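Local coordinates for Tol-Pal system protein TolB (Acinetobacter baumannii, PDB 7MX5) that probably works in the periplasm as part of the Tol-Pal system, which helps the outer membrane fold inward during cell division and keeps it intact, at residues 241-245 against 246-250. Numbering follows the deposited sequence.
Sequences YQMDL and STRQV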
ATOM      1  N   TYR A 241      16.100  -8.239  16.237  1.00 54.20           N
ATOM      2  CA  TYR A 241      17.505  -8.020  15.933  1.00 53.73           C
ATOM      3  C   TYR A 241      17.631  -6.910  14.901  1.00 48.21           C
ATOM      4  O   TYR A 241      16.762  -6.741  14.040  1.00 52.58           O
ATOM      5  CB  TYR A 241      18.158  -9.297  15.393  1.00 63.79           C
ATOM      6  CG  TYR A 241      18.258 -10.424  16.394  1.00 65.62           C
ATOM      7  CD1 TYR A 241      17.196 -11.297  16.593  1.00 58.79           C
ATOM      8  CD2 TYR A 241      19.405 -10.604  17.153  1.00 72.72           C
ATOM      9  CE1 TYR A 241      17.281 -12.325  17.512  1.00 64.73           C
ATOM     10  CE2 TYR A 241      19.500 -11.636  18.066  1.00 68.59           C
ATOM     11  CZ  TYR A 241      18.434 -12.488  18.248  1.00 75.11           C
ATOM     12  OH  TYR A 241      18.528 -13.508  19.165  1.00 80.94           O
ATOM     13  N   GLN A 242      18.718  -6.149  14.990  1.00 45.58           N
ATOM     14  CA  GLN A 242      19.058  -5.159  13.977  1.00 47.70           C
ATOM     15  C   GLN A 242      20.318  -5.601  13.248  1.00 52.88           C
ATOM     16  O   GLN A 242      21.330  -5.915  13.883  1.00 59.30           O
ATOM     17  CB  GLN A 242      19.269  -3.769  14.580  1.00 54.78           C
ATOM     18  CG  GLN A 242      19.372  -2.682  13.516  1.00 48.24           C
ATOM     19  CD  GLN A 242      19.608  -1.300  14.087  1.00 51.13           C
ATOM     20  OE1 GLN A 242      19.848  -1.140  15.282  1.00 66.30           O
ATOM     21  NE2 GLN A 242      19.537  -0.288  13.229  1.00 51.68           N
ATOM     22  N   MET A 243      20.252  -5.623  11.924  1.00 48.74           N
ATOM     23  CA  MET A 243      21.395  -5.966  11.095  1.00 52.02           C
ATOM     24  C   MET A 243      22.002  -4.714  10.483  1.00 49.54           C
ATOM     25  O   MET A 243      21.289  -3.769  10.139  1.00 56.39           O
ATOM     26  CB  MET A 243      21.002  -6.933   9.980  1.00 51.59           C
ATOM     27  CG  MET A 243      22.145  -7.821   9.545  1.00 57.35           C
ATOM     28  SD  MET A 243      21.845  -8.655   7.986  1.00 60.83           S
ATOM     29  CE  MET A 243      22.326 -10.320   8.429  1.00 56.14           C
ATOM     30  N   ASP A 244      23.323  -4.715  10.356  1.00 52.25           N
ATOM     31  CA  ASP A 244      24.042  -3.700   9.600  1.00 62.27           C
ATOM     32  C   ASP A 244      24.381  -4.293   8.239  1.00 60.27           C
ATOM     33  O   ASP A 244      25.050  -5.329   8.160  1.00 64.13           O
ATOM     34  CB  ASP A 244      25.299  -3.251  10.341  1.00 62.33           C
ATOM     35  CG  ASP A 244      26.153  -2.309   9.519  1.00 67.30           C
ATOM     36  OD1 ASP A 244      25.584  -1.495   8.761  1.00 69.67           O
ATOM     37  OD2 ASP A 244      27.394  -2.376   9.638  1.00 76.53           O
ATOM     38  N   LEU A 245      23.914  -3.639   7.173  1.00 62.31           N
ATOM     39  CA  LEU A 245      23.982  -4.239   5.843  1.00 62.51           C
ATOM     40  C   LEU A 245      25.415  -4.404   5.355  1.00 63.80           C
ATOM     41  O   LEU A 245      25.701  -5.327   4.584  1.00 71.26           O
ATOM     42  CB  LEU A 245      23.183  -3.395   4.849  1.00 53.90           C
ATOM     43  CG  LEU A 245      21.675  -3.274   5.083  1.00 64.75           C
ATOM     44  CD1 LEU A 245      20.965  -2.896   3.792  1.00 63.77           C
ATOM     45  CD2 LEU A 245      21.101  -4.563   5.654  1.00 54.43           C
ATOM     46  N   SER A 246      26.328  -3.534   5.792  1.00 65.38           N
ATOM     47  CA  SER A 246      27.680  -3.539   5.244  1.00 70.31           C
ATOM     48  C   SER A 246      28.445  -4.794   5.650  1.00 70.76           C
ATOM     49  O   SER A 246      29.086  -5.440   4.813  1.00 73.98           O
ATOM     50  CB  SER A 246      28.429  -2.284   5.693  1.00 77.14           C
ATOM     51  OG  SER A 246      28.668  -2.306   7.088  1.00 75.60           O
ATOM     52  N   THR A 247      28.389  -5.158   6.931  1.00 72.71           N
ATOM     53  CA  THR A 247      29.182  -6.257   7.462  1.00 75.83           C
ATOM     54  C   THR A 247      28.342  -7.440   7.943  1.00 68.14           C
ATOM     55  O   THR A 247      28.914  -8.420   8.428  1.00 71.94           O
ATOM     56  CB  THR A 247      30.072  -5.753   8.609  1.00 81.11           C
ATOM     57  OG1 THR A 247      30.379  -4.368   8.402  1.00 69.88           O
ATOM     58  CG2 THR A 247      31.379  -6.540   8.667  1.00 74.61           C
ATOM     59  N   ARG A 248      27.008  -7.379   7.818  1.00 71.11           N
ATOM     60  CA  ARG A 248      26.097  -8.457   8.247  1.00 76.40           C
ATOM     61  C   ARG A 248      26.187  -8.690   9.737  1.00 71.23           C
ATOM     62  O   ARG A 248      25.889  -9.778  10.257  1.00 69.68           O
ATOM     63  CB  ARG A 248      26.343  -9.760   7.500  1.00 73.48           C
ATOM     64  CG  ARG A 248      25.308 -10.037   6.451  1.00 75.43           C
ATOM     65  CD  ARG A 248      25.300  -8.970   5.382  1.00 75.68           C
ATOM     66  NE  ARG A 248      24.628  -9.440   4.178  1.00 75.89           N
ATOM     67  CZ  ARG A 248      24.851  -8.960   2.962  1.00 81.13           C
ATOM     68  NH1 ARG A 248      25.727  -7.992   2.752  1.00 87.64           N
ATOM     69  NH2 ARG A 248      24.183  -9.469   1.931  1.00 73.79           N
ATOM     70  N   GLN A 249      26.601  -7.626  10.394  1.00 84.63           N
ATOM     71  CA  GLN A 249      26.669  -7.542  11.839  1.00 90.10           C
ATOM     72  C   GLN A 249      25.309  -7.605  12.541  1.00 89.81           C
ATOM     73  O   GLN A 249      24.542  -6.644  12.483  1.00 86.41           O
ATOM     74  CB  GLN A 249      27.388  -6.254  12.244  1.00 94.21           C
ATOM     75  CG  GLN A 249      27.646  -6.130  13.737  1.00116.16           C
ATOM     76  CD  GLN A 249      28.504  -4.931  14.083  1.00124.59           C
ATOM     77  OE1 GLN A 249      28.991  -4.231  13.195  1.00122.16           O
ATOM     78  NE2 GLN A 249      28.691  -4.689  15.378  1.00122.45           N
ATOM     79  N   VAL A 250      25.017  -8.707  13.254  1.00 75.45           N
ATOM     80  CA  VAL A 250      23.733  -8.859  13.947  1.00 69.52           C
ATOM     81  C   VAL A 250      23.934  -8.780  15.459  1.00 81.12           C
ATOM     82  O   VAL A 250      24.852  -9.397  16.011  1.00 76.54           O
ATOM     83  CB  VAL A 250      23.004 -10.167  13.574  1.00 66.53           C
ATOM     84  CG1 VAL A 250      22.496 -10.098  12.148  1.00 66.74           C
ATOM     85  CG2 VAL A 250      23.903 -11.370  13.765  1.00 77.75           C
TER
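A tight beta-hairpin turn joins strand 239-244 to strand 249-252, an edge strand of a four-stranded antiparallel blade of the TolB beta-propeller, and Asp244 and Arg248 meet across it in a local contact. The chain reverses around Leu245, Ser246 and Thr247. Asp244 N gives its hydrogen to Gln249 O (3.1 Å), while Asp244 O receives a weaker, bent bond from Arg248 N (2.9 Å). Leu245, Ser246 and Thr247 follow a right-handed helical course, and Arg248 then takes a left-handed backbone conformation that swings the chain into the returning strand.

The aspartate suits its place because its short acid arm reaches forward over the turn. With Asp244 CG anti to the backbone N (chi1 174°), Asp244 OD2 meets Ser246 OG at 2.9 Å; the hydroxyl donates from above the carboxylate plane, 42° out of it. Thr247 OG1 in turn donates to Ser246 OG at 3.0 Å, so that serine hydroxyl both gives and accepts, and a short polar chain lies over one side of the turn.

On the sheet face of Met243 and Val250 the contact is apolar. These two form a non-hydrogen-bonded pair, their side chains alongside each other, with Met243 CG 3.5 Å from Val250 CG1. Methionine's flexible thioether, bent near its end, carries its methyl onward to the aliphatic part of Arg248, and the buried side chain also packs on Ile209 and Thr210 of the neighbouring blade. Arg248 combines that aliphatic stem with a charged end: its NH2 forms a salt bridge with Glu207, and Arg248 NH1 makes a weak hydrogen bond of 3.2 Å to Leu245 O.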